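Side-chain contacts in precorrin-8x Methyl Mutase (Thermus thermophilus, PDB 1V9C), which probably catalyses the methyl-shifting isomerisation of precorrin-8X, a step of adenosylcobalamin biosynthesis: residues E29-R34 and I201-D206; V131-G134 and T138-L141; L155-P160 and V194-A199. All blocks are in the same frame, centred on the assembly; numbering follows the deposited sequence.

Contact 1: residues E29-R34 and I201-D206; sequences EWPVVR and IRLAAD. With SO4 (sulfate ion), chain F.
Apolar helix-to-helix packing brings P31 and V32, in the first turn of helix 30-40, against L203 in the last turn of helix 190-205. The contact is small and buried, about 102 Å² in all, and L203 carries one side of it by itself. Its two methyls divide the work: CD2 of L203 meets CG of the P31 ring at 4.2 Å, while CD1 of L203 lies 4.4 Å from CG2 of V32, so the leucine fork faces two successive residues of the other helix. Beside it on helix 190-205, R202 serves a polar role. Its chain bends about CB-CG (chi2 68°), which lets NH1 of R202 reach O3 of a sulfate ion at 2.8 Å, near the guanidinium plane though with a bent N-H...O angle of 136°. NE of R202 forms a salt bridge with OD2 of D206, 3.2 Å away, just past the helix end. A leucine in place of R202 would probably leave the D206 carboxylate without this charged mate and the sulfate without one of its donors. The sulfate, probably from the crystallisation liquor, is also bound by R35. L203 additionally packs on V56 and L60 of helix 55-65, V32 leans on F51 of strand 49-51, and helix 6-20 lies against W30 and R34 on helix 30-40.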
ATOM      1  N   GLU B  29      -3.767 -21.662  -4.842  1.00 39.06           N
ATOM      2  CA  GLU B  29      -3.155 -20.461  -5.365  1.00 35.17           C
ATOM      3  C   GLU B  29      -4.158 -19.373  -5.698  1.00 35.65           C
ATOM      4  O   GLU B  29      -3.886 -18.191  -5.493  1.00 36.15           O
ATOM      5  CB  GLU B  29      -2.350 -20.797  -6.617  1.00 37.60           C
ATOM      6  CG  GLU B  29      -1.125 -21.664  -6.377  1.00 37.37           C
ATOM      7  CD  GLU B  29      -0.542 -22.204  -7.676  1.00 41.04           C
ATOM      8  OE1 GLU B  29       0.527 -22.853  -7.633  1.00 45.04           O
ATOM      9  OE2 GLU B  29      -1.159 -21.985  -8.740  1.00 39.77           O
ATOM     10  N   TRP B  30      -5.316 -19.768  -6.213  1.00 30.60           N
ATOM     11  CA  TRP B  30      -6.319 -18.795  -6.602  1.00 29.49           C
ATOM     12  C   TRP B  30      -6.727 -17.785  -5.529  1.00 28.05           C
ATOM     13  O   TRP B  30      -6.689 -16.593  -5.782  1.00 29.18           O
ATOM     14  CB  TRP B  30      -7.576 -19.481  -7.148  1.00 27.44           C
ATOM     15  CG  TRP B  30      -8.578 -18.476  -7.691  1.00 26.66           C
ATOM     16  CD1 TRP B  30      -9.887 -18.330  -7.309  1.00 25.84           C
ATOM     17  CD2 TRP B  30      -8.319 -17.428  -8.636  1.00 22.36           C
ATOM     18  NE1 TRP B  30     -10.454 -17.247  -7.952  1.00 28.27           N
ATOM     19  CE2 TRP B  30      -9.514 -16.677  -8.771  1.00 24.37           C
ATOM     20  CE3 TRP B  30      -7.199 -17.047  -9.377  1.00 23.99           C
ATOM     21  CZ2 TRP B  30      -9.613 -15.568  -9.618  1.00 26.63           C
ATOM     22  CZ3 TRP B  30      -7.299 -15.933 -10.228  1.00 27.46           C
ATOM     23  CH2 TRP B  30      -8.498 -15.209 -10.337  1.00 26.76           C
ATOM     24  N   PRO B  31      -7.100 -18.248  -4.322  1.00 27.42           N
ATOM     25  CA  PRO B  31      -7.508 -17.324  -3.261  1.00 27.18           C
ATOM     26  C   PRO B  31      -6.477 -16.230  -3.017  1.00 28.17           C
ATOM     27  O   PRO B  31      -6.808 -15.144  -2.565  1.00 27.70           O
ATOM     28  CB  PRO B  31      -7.678 -18.235  -2.049  1.00 28.16           C
ATOM     29  CG  PRO B  31      -8.020 -19.559  -2.657  1.00 27.67           C
ATOM     30  CD  PRO B  31      -7.050 -19.623  -3.806  1.00 28.02           C
ATOM     31  N   VAL B  32      -5.219 -16.521  -3.320  1.00 26.04           N
ATOM     32  CA  VAL B  32      -4.171 -15.532  -3.126  1.00 22.09           C
ATOM     33  C   VAL B  32      -4.225 -14.481  -4.229  1.00 22.61           C
ATOM     34  O   VAL B  32      -4.152 -13.281  -3.960  1.00 22.96           O
ATOM     35  CB  VAL B  32      -2.790 -16.217  -3.114  1.00 23.25           C
ATOM     36  CG1 VAL B  32      -1.677 -15.184  -3.112  1.00 21.34           C
ATOM     37  CG2 VAL B  32      -2.691 -17.129  -1.897  1.00 18.93           C
ATOM     38  N   VAL B  33      -4.379 -14.937  -5.471  1.00 23.28           N
ATOM     39  CA  VAL B  33      -4.408 -14.031  -6.614  1.00 19.85           C
ATOM     40  C   VAL B  33      -5.652 -13.159  -6.599  1.00 18.06           C
ATOM     41  O   VAL B  33      -5.591 -11.984  -6.950  1.00 20.41           O
ATOM     42  CB  VAL B  33      -4.337 -14.800  -7.962  1.00 21.43           C
ATOM     43  CG1 VAL B  33      -4.308 -13.822  -9.114  1.00 17.09           C
ATOM     44  CG2 VAL B  33      -3.073 -15.679  -8.009  1.00 20.72           C
ATOM     45  N   ARG B  34      -6.765 -13.755  -6.189  1.00 18.05           N
ATOM     46  CA  ARG B  34      -8.046 -13.075  -6.091  1.00 17.86           C
ATOM     47  C   ARG B  34      -7.900 -11.902  -5.126  1.00 18.80           C
ATOM     48  O   ARG B  34      -8.277 -10.778  -5.442  1.00 22.08           O
ATOM     49  CB  ARG B  34      -9.107 -14.049  -5.560  1.00 16.72           C
ATOM     50  CG  ARG B  34     -10.501 -13.456  -5.431  1.00 19.16           C
ATOM     51  CD  ARG B  34     -11.329 -14.195  -4.385  1.00 27.92           C
ATOM     52  NE  ARG B  34     -11.739 -15.539  -4.778  1.00 28.74           N
ATOM     53  CZ  ARG B  34     -11.756 -16.583  -3.951  1.00 37.52           C
ATOM     54  NH1 ARG B  34     -11.375 -16.436  -2.688  1.00 35.40           N
ATOM     55  NH2 ARG B  34     -12.179 -17.768  -4.377  1.00 37.14           N
ATOM     56  N   ILE B 201      -3.241 -16.276   5.617  1.00 27.08           N
ATOM     57  CA  ILE B 201      -3.785 -16.454   6.947  1.00 28.38           C
ATOM     58  C   ILE B 201      -5.199 -17.024   6.903  1.00 30.70           C
ATOM     59  O   ILE B 201      -5.509 -17.965   7.635  1.00 32.02           O
ATOM     60  CB  ILE B 201      -3.809 -15.134   7.721  1.00 29.51           C
ATOM     61  CG1 ILE B 201      -2.380 -14.731   8.097  1.00 32.96           C
ATOM     62  CG2 ILE B 201      -4.683 -15.276   8.959  1.00 28.34           C
ATOM     63  CD1 ILE B 201      -2.278 -13.403   8.847  1.00 34.62           C
ATOM     64  N   ARG B 202      -6.052 -16.457   6.052  1.00 30.31           N
ATOM     65  CA  ARG B 202      -7.434 -16.926   5.938  1.00 31.47           C
ATOM     66  C   ARG B 202      -7.508 -18.387   5.484  1.00 33.38           C
ATOM     67  O   ARG B 202      -8.348 -19.137   5.958  1.00 34.53           O
ATOM     68  CB  ARG B 202      -8.217 -16.052   4.960  1.00 29.65           C
ATOM     69  CG  ARG B 202      -9.648 -16.511   4.715  1.00 35.91           C
ATOM     70  CD  ARG B 202     -10.497 -16.331   5.961  1.00 45.58           C
ATOM     71  NE  ARG B 202     -11.880 -16.757   5.758  1.00 58.02           N
ATOM     72  CZ  ARG B 202     -12.721 -16.218   4.876  1.00 63.06           C
ATOM     73  NH1 ARG B 202     -12.334 -15.217   4.096  1.00 63.04           N
ATOM     74  NH2 ARG B 202     -13.958 -16.683   4.777  1.00 66.92           N
ATOM     75  N   LEU B 203      -6.638 -18.779   4.556  1.00 35.33           N
ATOM     76  CA  LEU B 203      -6.620 -20.156   4.064  1.00 39.81           C
ATOM     77  C   LEU B 203      -6.188 -21.070   5.198  1.00 39.08           C
ATOM     78  O   LEU B 203      -6.714 -22.162   5.360  1.00 43.29           O
ATOM     79  CB  LEU B 203      -5.630 -20.312   2.902  1.00 37.71           C
ATOM     80  CG  LEU B 203      -6.097 -20.111   1.462  1.00 40.34           C
ATOM     81  CD1 LEU B 203      -4.885 -20.056   0.537  1.00 34.53           C
ATOM     82  CD2 LEU B 203      -7.026 -21.242   1.065  1.00 39.57           C
ATOM     83  N   ALA B 204      -5.220 -20.609   5.977  1.00 37.23           N
ATOM     84  CA  ALA B 204      -4.705 -21.381   7.087  1.00 33.83           C
ATOM     85  C   ALA B 204      -5.782 -21.545   8.143  1.00 39.85           C
ATOM     86  O   ALA B 204      -6.019 -22.647   8.633  1.00 43.00           O
ATOM     87  CB  ALA B 204      -3.503 -20.687   7.666  1.00 29.93           C
ATOM     88  N   ALA B 205      -6.431 -20.438   8.492  1.00 42.04           N
ATOM     89  CA  ALA B 205      -7.495 -20.454   9.484  1.00 44.07           C
ATOM     90  C   ALA B 205      -8.566 -21.466   9.074  1.00 44.96           C
ATOM     91  O   ALA B 205      -9.126 -22.174   9.910  1.00 46.53           O
ATOM     92  CB  ALA B 205      -8.103 -19.067   9.606  1.00 44.13           C
ATOM     93  N   ASP B 206      -8.833 -21.528   7.777  1.00 45.25           N
ATOM     94  CA  ASP B 206      -9.822 -22.445   7.225  1.00 49.63           C
ATOM     95  C   ASP B 206      -9.183 -23.793   6.876  1.00 49.52           C
ATOM     96  O   ASP B 206      -9.694 -24.549   6.044  1.00 48.02           O
ATOM     97  CB  ASP B 206     -10.468 -21.820   5.981  1.00 48.57           C
ATOM     98  CG  ASP B 206     -11.221 -20.533   6.303  1.00 55.71           C
ATOM     99  OD1 ASP B 206     -11.272 -20.160   7.499  1.00 59.32           O
ATOM    100  OD2 ASP B 206     -11.763 -19.895   5.369  1.00 54.88           O
TER
HETATM  101  S   SO4 F1004     -10.581 -12.280   5.947  1.00 41.80           S
HETATM  102  O1  SO4 F1004      -9.308 -11.546   5.998  1.00 42.45           O
HETATM  103  O2  SO4 F1004     -10.769 -13.050   7.191  1.00 46.87           O
HETATM  104  O3  SO4 F1004     -10.572 -13.189   4.789  1.00 41.37           O
HETATM  105  O4  SO4 F1004     -11.690 -11.322   5.793  1.00 44.10           O

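Contact 2: residues V131-G134 and T138-L141; sequences VGVG and TFLL
F139, in the first turn of helix 137-147, directs its side chain at V131 and V133 of strand 130-133. From CB, which points toward the strand, the chain runs to CG anti to the backbone N (chi1 175°), and this carries the ring roughly along the strand, from beside V133 up to V131. The CD2-CE2 edge of the ring does the touching. CD2 lies 3.5 Å from CG2 of V133, and CE2 is almost as near, 3.6 Å from the same methyl, so that CG2 of V133 sits in the ring plane against the middle of that edge. CE2 also has CG1 of V131 at 4.0 Å, again near the plane of the ring. V131 thus meets the rim with CG1 and V133 chiefly with CG2, its CG1 standing further off, 4.2 Å from CD2 of F139. V133 has a second neighbour on the helix: its CG1, anti to the backbone N (chi1 -175°), turns to CB of L140 at 4.4 Å. G132, between the valines, is hydrogen-bonded through its backbone to L70 and D72. All four touching residues are buried, and together the segments cover about 163 Å².

This is the packing of strand on following helix in the beta-alpha-beta unit of strand 130-133, helix 137-147 and strand 155-158, part of the doubly wound sheet. On the helix side of the sheet, F139 also packs on A113, A116 and V117 of helix 112-122, whereas L140 turns to A169 and L173 of helix 166-174.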
ATOM      1  N   VAL B 131       8.994 -14.027   4.457  1.00 27.64           N
ATOM      2  CA  VAL B 131       9.549 -12.721   4.149  1.00 28.54           C
ATOM      3  C   VAL B 131       8.721 -11.985   3.112  1.00 28.71           C
ATOM      4  O   VAL B 131       8.433 -12.518   2.045  1.00 28.62           O
ATOM      5  CB  VAL B 131      10.992 -12.841   3.635  1.00 28.91           C
ATOM      6  CG1 VAL B 131      11.582 -11.455   3.439  1.00 29.37           C
ATOM      7  CG2 VAL B 131      11.832 -13.638   4.637  1.00 29.18           C
ATOM      8  N   GLY B 132       8.341 -10.754   3.440  1.00 26.70           N
ATOM      9  CA  GLY B 132       7.531  -9.961   2.535  1.00 22.54           C
ATOM     10  C   GLY B 132       8.263  -8.745   2.020  1.00 23.13           C
ATOM     11  O   GLY B 132       8.602  -7.835   2.782  1.00 23.14           O
ATOM     12  N   VAL B 133       8.509  -8.726   0.717  1.00 17.93           N
ATOM     13  CA  VAL B 133       9.197  -7.602   0.097  1.00 20.66           C
ATOM     14  C   VAL B 133       8.292  -6.945  -0.946  1.00 21.83           C
ATOM     15  O   VAL B 133       7.879  -7.580  -1.914  1.00 20.29           O
ATOM     16  CB  VAL B 133      10.522  -8.061  -0.575  1.00 22.85           C
ATOM     17  CG1 VAL B 133      11.289  -6.861  -1.116  1.00 22.19           C
ATOM     18  CG2 VAL B 133      11.370  -8.822   0.434  1.00 28.34           C
ATOM     19  N   GLY B 134       7.975  -5.674  -0.735  1.00 23.05           N
ATOM     20  CA  GLY B 134       7.138  -4.971  -1.682  1.00 23.35           C
ATOM     21  C   GLY B 134       7.732  -3.617  -2.003  1.00 25.33           C
ATOM     22  O   GLY B 134       7.112  -2.817  -2.705  1.00 29.13           O
ATOM     23  N   THR B 138      16.971  -4.199  -3.616  1.00 37.28           N
ATOM     24  CA  THR B 138      18.309  -4.516  -3.135  1.00 41.25           C
ATOM     25  C   THR B 138      18.198  -5.390  -1.890  1.00 41.56           C
ATOM     26  O   THR B 138      19.121  -6.122  -1.539  1.00 43.50           O
ATOM     27  CB  THR B 138      19.119  -3.238  -2.795  1.00 39.85           C
ATOM     28  OG1 THR B 138      18.561  -2.607  -1.642  1.00 47.40           O
ATOM     29  CG2 THR B 138      19.091  -2.258  -3.958  1.00 41.42           C
ATOM     30  N   PHE B 139      17.058  -5.312  -1.217  1.00 39.07           N
ATOM     31  CA  PHE B 139      16.858  -6.130  -0.037  1.00 40.02           C
ATOM     32  C   PHE B 139      16.661  -7.580  -0.490  1.00 37.18           C
ATOM     33  O   PHE B 139      17.221  -8.504   0.089  1.00 37.75           O
ATOM     34  CB  PHE B 139      15.629  -5.657   0.743  1.00 41.07           C
ATOM     35  CG  PHE B 139      15.282  -6.536   1.912  1.00 39.96           C
ATOM     36  CD1 PHE B 139      16.093  -6.570   3.039  1.00 35.11           C
ATOM     37  CD2 PHE B 139      14.153  -7.349   1.875  1.00 39.30           C
ATOM     38  CE1 PHE B 139      15.790  -7.398   4.115  1.00 37.72           C
ATOM     39  CE2 PHE B 139      13.838  -8.187   2.952  1.00 41.94           C
ATOM     40  CZ  PHE B 139      14.657  -8.211   4.072  1.00 36.26           C
ATOM     41  N   LEU B 140      15.869  -7.762  -1.539  1.00 34.15           N
ATOM     42  CA  LEU B 140      15.583  -9.093  -2.071  1.00 34.74           C
ATOM     43  C   LEU B 140      16.842  -9.737  -2.657  1.00 35.49           C
ATOM     44  O   LEU B 140      16.982 -10.956  -2.665  1.00 30.75           O
ATOM     45  CB  LEU B 140      14.497  -9.000  -3.143  1.00 29.64           C
ATOM     46  CG  LEU B 140      14.003 -10.338  -3.695  1.00 30.37           C
ATOM     47  CD1 LEU B 140      13.500 -11.214  -2.546  1.00 32.31           C
ATOM     48  CD2 LEU B 140      12.893 -10.083  -4.699  1.00 27.73           C
ATOM     49  N   LEU B 141      17.750  -8.905  -3.155  1.00 38.13           N
ATOM     50  CA  LEU B 141      19.005  -9.393  -3.709  1.00 39.42           C
ATOM     51  C   LEU B 141      19.930  -9.819  -2.575  1.00 40.07           C
ATOM     52  O   LEU B 141      20.553 -10.871  -2.643  1.00 43.78           O
ATOM     53  CB  LEU B 141      19.677  -8.306  -4.540  1.00 37.17           C
ATOM     54  CG  LEU B 141      19.107  -8.146  -5.938  1.00 34.79           C
ATOM     55  CD1 LEU B 141      19.820  -7.005  -6.636  1.00 40.24           C
ATOM     56  CD2 LEU B 141      19.274  -9.444  -6.712  1.00 33.28           C
TER

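Contact 3: residues L155-P160 and V194-A199; sequences LVLGMP and VAALHA. With SO4 (sulfate ion), chain E.
L157, near the end of a strand of the doubly wound alpha/beta sheet, and M159, just beyond it, pack on helix 190-205 through A196 and L197. Strand 155-158 lies between strands 130-133 and 180-183. L155 points its side chain to the helix side too, but packs on L200, one turn beyond A196 and L197. V156 packs against V178 instead. L157 makes the principal contact: with CG anti to the carbonyl carbon (chi1 -58°) and an extended tip, it sends CD1 into the branch of L197, 3.8 Å from CG and 3.9 Å from CD2 of that leucine. The same CD1 of L157 is 4.3 Å from CB of A196. After G158, M159 stretches out fully beyond CG and lays its terminal methyl CE 4.0 Å from CB of A196, so strand and following loop converge on one alanine. M159 also touches I181 and T183 of the neighbouring strand. On another side of the helix, H198 turns away from the sheet to a sulfate ion, probably from the crystallisation liquor, that R35 also binds; ND1 of H198 donates to sulfate O1 at 3.0 Å in the plane of the imidazole, with an N-H...O angle of 151°.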
ATOM      1  N   LEU B 155       9.079 -19.037   3.501  1.00 32.66           N
ATOM      2  CA  LEU B 155       8.520 -18.550   2.236  1.00 32.21           C
ATOM      3  C   LEU B 155       8.905 -17.107   1.957  1.00 31.65           C
ATOM      4  O   LEU B 155       9.019 -16.302   2.874  1.00 32.65           O
ATOM      5  CB  LEU B 155       6.989 -18.667   2.249  1.00 30.83           C
ATOM      6  CG  LEU B 155       6.222 -17.930   1.136  1.00 31.23           C
ATOM      7  CD1 LEU B 155       6.503 -18.546  -0.252  1.00 20.31           C
ATOM      8  CD2 LEU B 155       4.737 -18.004   1.454  1.00 26.16           C
ATOM      9  N   VAL B 156       9.081 -16.776   0.685  1.00 31.67           N
ATOM     10  CA  VAL B 156       9.457 -15.420   0.307  1.00 30.29           C
ATOM     11  C   VAL B 156       8.516 -14.820  -0.736  1.00 33.24           C
ATOM     12  O   VAL B 156       8.349 -15.361  -1.826  1.00 29.08           O
ATOM     13  CB  VAL B 156      10.904 -15.370  -0.262  1.00 31.71           C
ATOM     14  CG1 VAL B 156      11.249 -13.946  -0.697  1.00 23.83           C
ATOM     15  CG2 VAL B 156      11.884 -15.848   0.781  1.00 26.22           C
ATOM     16  N   LEU B 157       7.903 -13.695  -0.385  1.00 31.96           N
ATOM     17  CA  LEU B 157       6.997 -12.999  -1.288  1.00 32.49           C
ATOM     18  C   LEU B 157       7.815 -11.890  -1.967  1.00 31.42           C
ATOM     19  O   LEU B 157       8.113 -10.855  -1.366  1.00 28.78           O
ATOM     20  CB  LEU B 157       5.826 -12.405  -0.496  1.00 35.33           C
ATOM     21  CG  LEU B 157       4.973 -13.375   0.326  1.00 33.32           C
ATOM     22  CD1 LEU B 157       3.891 -12.607   1.058  1.00 39.37           C
ATOM     23  CD2 LEU B 157       4.361 -14.423  -0.578  1.00 38.16           C
ATOM     24  N   GLY B 158       8.201 -12.127  -3.216  1.00 28.94           N
ATOM     25  CA  GLY B 158       9.001 -11.148  -3.924  1.00 25.29           C
ATOM     26  C   GLY B 158       8.141 -10.267  -4.800  1.00 27.69           C
ATOM     27  O   GLY B 158       7.923 -10.571  -5.977  1.00 22.43           O
ATOM     28  N   MET B 159       7.649  -9.178  -4.217  1.00 27.80           N
ATOM     29  CA  MET B 159       6.791  -8.248  -4.930  1.00 23.60           C
ATOM     30  C   MET B 159       7.232  -6.785  -4.876  1.00 24.11           C
ATOM     31  O   MET B 159       6.427  -5.895  -4.582  1.00 30.15           O
ATOM     32  CB  MET B 159       5.365  -8.390  -4.407  1.00 23.88           C
ATOM     33  CG  MET B 159       4.872  -9.831  -4.412  1.00 25.90           C
ATOM     34  SD  MET B 159       3.267 -10.074  -3.541  1.00 27.63           S
ATOM     35  CE  MET B 159       3.111 -11.799  -3.637  1.00 27.50           C
ATOM     36  N   PRO B 160       8.524  -6.509  -5.130  1.00 22.37           N
ATOM     37  CA  PRO B 160       8.967  -5.107  -5.102  1.00 21.88           C
ATOM     38  C   PRO B 160       8.336  -4.430  -6.339  1.00 25.53           C
ATOM     39  O   PRO B 160       8.061  -5.093  -7.341  1.00 23.14           O
ATOM     40  CB  PRO B 160      10.490  -5.200  -5.259  1.00 24.14           C
ATOM     41  CG  PRO B 160      10.827  -6.625  -4.967  1.00 20.55           C
ATOM     42  CD  PRO B 160       9.640  -7.404  -5.464  1.00 24.07           C
ATOM     43  N   VAL B 194       0.646  -7.415   1.611  1.00 18.28           N
ATOM     44  CA  VAL B 194      -0.387  -7.485   2.649  1.00 17.69           C
ATOM     45  C   VAL B 194      -1.552  -8.399   2.202  1.00 17.32           C
ATOM     46  O   VAL B 194      -1.952  -9.314   2.920  1.00 21.33           O
ATOM     47  CB  VAL B 194      -0.930  -6.061   2.987  1.00 19.28           C
ATOM     48  CG1 VAL B 194      -2.136  -6.160   3.915  1.00 17.85           C
ATOM     49  CG2 VAL B 194       0.175  -5.207   3.631  1.00 16.08           C
ATOM     50  N   ALA B 195      -2.072  -8.165   1.002  1.00 19.97           N
ATOM     51  CA  ALA B 195      -3.195  -8.962   0.487  1.00 20.91           C
ATOM     52  C   ALA B 195      -2.866 -10.450   0.401  1.00 17.51           C
ATOM     53  O   ALA B 195      -3.693 -11.298   0.747  1.00 18.51           O
ATOM     54  CB  ALA B 195      -3.629  -8.430  -0.886  1.00 18.04           C
ATOM     55  N   ALA B 196      -1.665 -10.760  -0.075  1.00 18.26           N
ATOM     56  CA  ALA B 196      -1.209 -12.141  -0.187  1.00 20.27           C
ATOM     57  C   ALA B 196      -1.082 -12.772   1.216  1.00 23.34           C
ATOM     58  O   ALA B 196      -1.468 -13.922   1.426  1.00 24.47           O
ATOM     59  CB  ALA B 196       0.147 -12.195  -0.922  1.00 20.95           C
ATOM     60  N   LEU B 197      -0.537 -12.022   2.173  1.00 19.85           N
ATOM     61  CA  LEU B 197      -0.413 -12.536   3.536  1.00 21.42           C
ATOM     62  C   LEU B 197      -1.813 -12.742   4.121  1.00 24.31           C
ATOM     63  O   LEU B 197      -2.095 -13.792   4.679  1.00 20.47           O
ATOM     64  CB  LEU B 197       0.404 -11.572   4.416  1.00 19.51           C
ATOM     65  CG  LEU B 197       1.910 -11.602   4.107  1.00 23.18           C
ATOM     66  CD1 LEU B 197       2.669 -10.448   4.744  1.00 22.07           C
ATOM     67  CD2 LEU B 197       2.444 -12.927   4.621  1.00 25.84           C
ATOM     68  N   HIS B 198      -2.700 -11.754   3.983  1.00 22.07           N
ATOM     69  CA  HIS B 198      -4.042 -11.937   4.508  1.00 20.85           C
ATOM     70  C   HIS B 198      -4.690 -13.170   3.891  1.00 20.04           C
ATOM     71  O   HIS B 198      -5.380 -13.918   4.572  1.00 20.01           O
ATOM     72  CB  HIS B 198      -4.888 -10.691   4.266  1.00 23.71           C
ATOM     73  CG  HIS B 198      -4.620  -9.589   5.246  1.00 25.30           C
ATOM     74  ND1 HIS B 198      -4.812  -8.257   4.947  1.00 22.03           N
ATOM     75  CD2 HIS B 198      -4.167  -9.624   6.522  1.00 23.38           C
ATOM     76  CE1 HIS B 198      -4.484  -7.518   5.990  1.00 22.54           C
ATOM     77  NE2 HIS B 198      -4.086  -8.323   6.959  1.00 30.66           N
ATOM     78  N   ALA B 199      -4.435 -13.408   2.610  1.00 20.53           N
ATOM     79  CA  ALA B 199      -5.013 -14.571   1.952  1.00 22.72           C
ATOM     80  C   ALA B 199      -4.438 -15.842   2.553  1.00 23.69           C
ATOM     81  O   ALA B 199      -5.155 -16.816   2.741  1.00 29.73           O
ATOM     82  CB  ALA B 199      -4.738 -14.531   0.458  1.00 18.05           C
TER
HETATM   83  S   SO4 E1003      -6.842  -6.985   2.153  1.00 47.82           S
HETATM   84  O1  SO4 E1003      -5.702  -6.324   2.816  1.00 53.58           O
HETATM   85  O2  SO4 E1003      -7.827  -7.435   3.148  1.00 47.68           O
HETATM   86  O3  SO4 E1003      -6.349  -8.158   1.419  1.00 56.74           O
HETATM   87  O4  SO4 E1003      -7.480  -6.035   1.222  1.00 49.60           O

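In the fold
Contacts 1 and 3 share helix 190-205, their centres 11 Å apart: contact 3 presses the middle of the helix onto the sheet, and contact 1 its last turn onto helix 30-40. They touch at O of P31, 3.7 Å from CB of A199, and at CG1 of V32, 4.1 Å from CB of A196. Contact 2 joins contact 3 through the sheet itself, since O of V131 and N of L157 are 2.8 Å apart, probably hydrogen-bonded; these centres are also 11 Å apart. Contacts 1 and 2 do not touch, with centres 22 Å apart on opposite sides of the chain's centre. Two sulfates, one at R202 and one at H198, are each also held by R35.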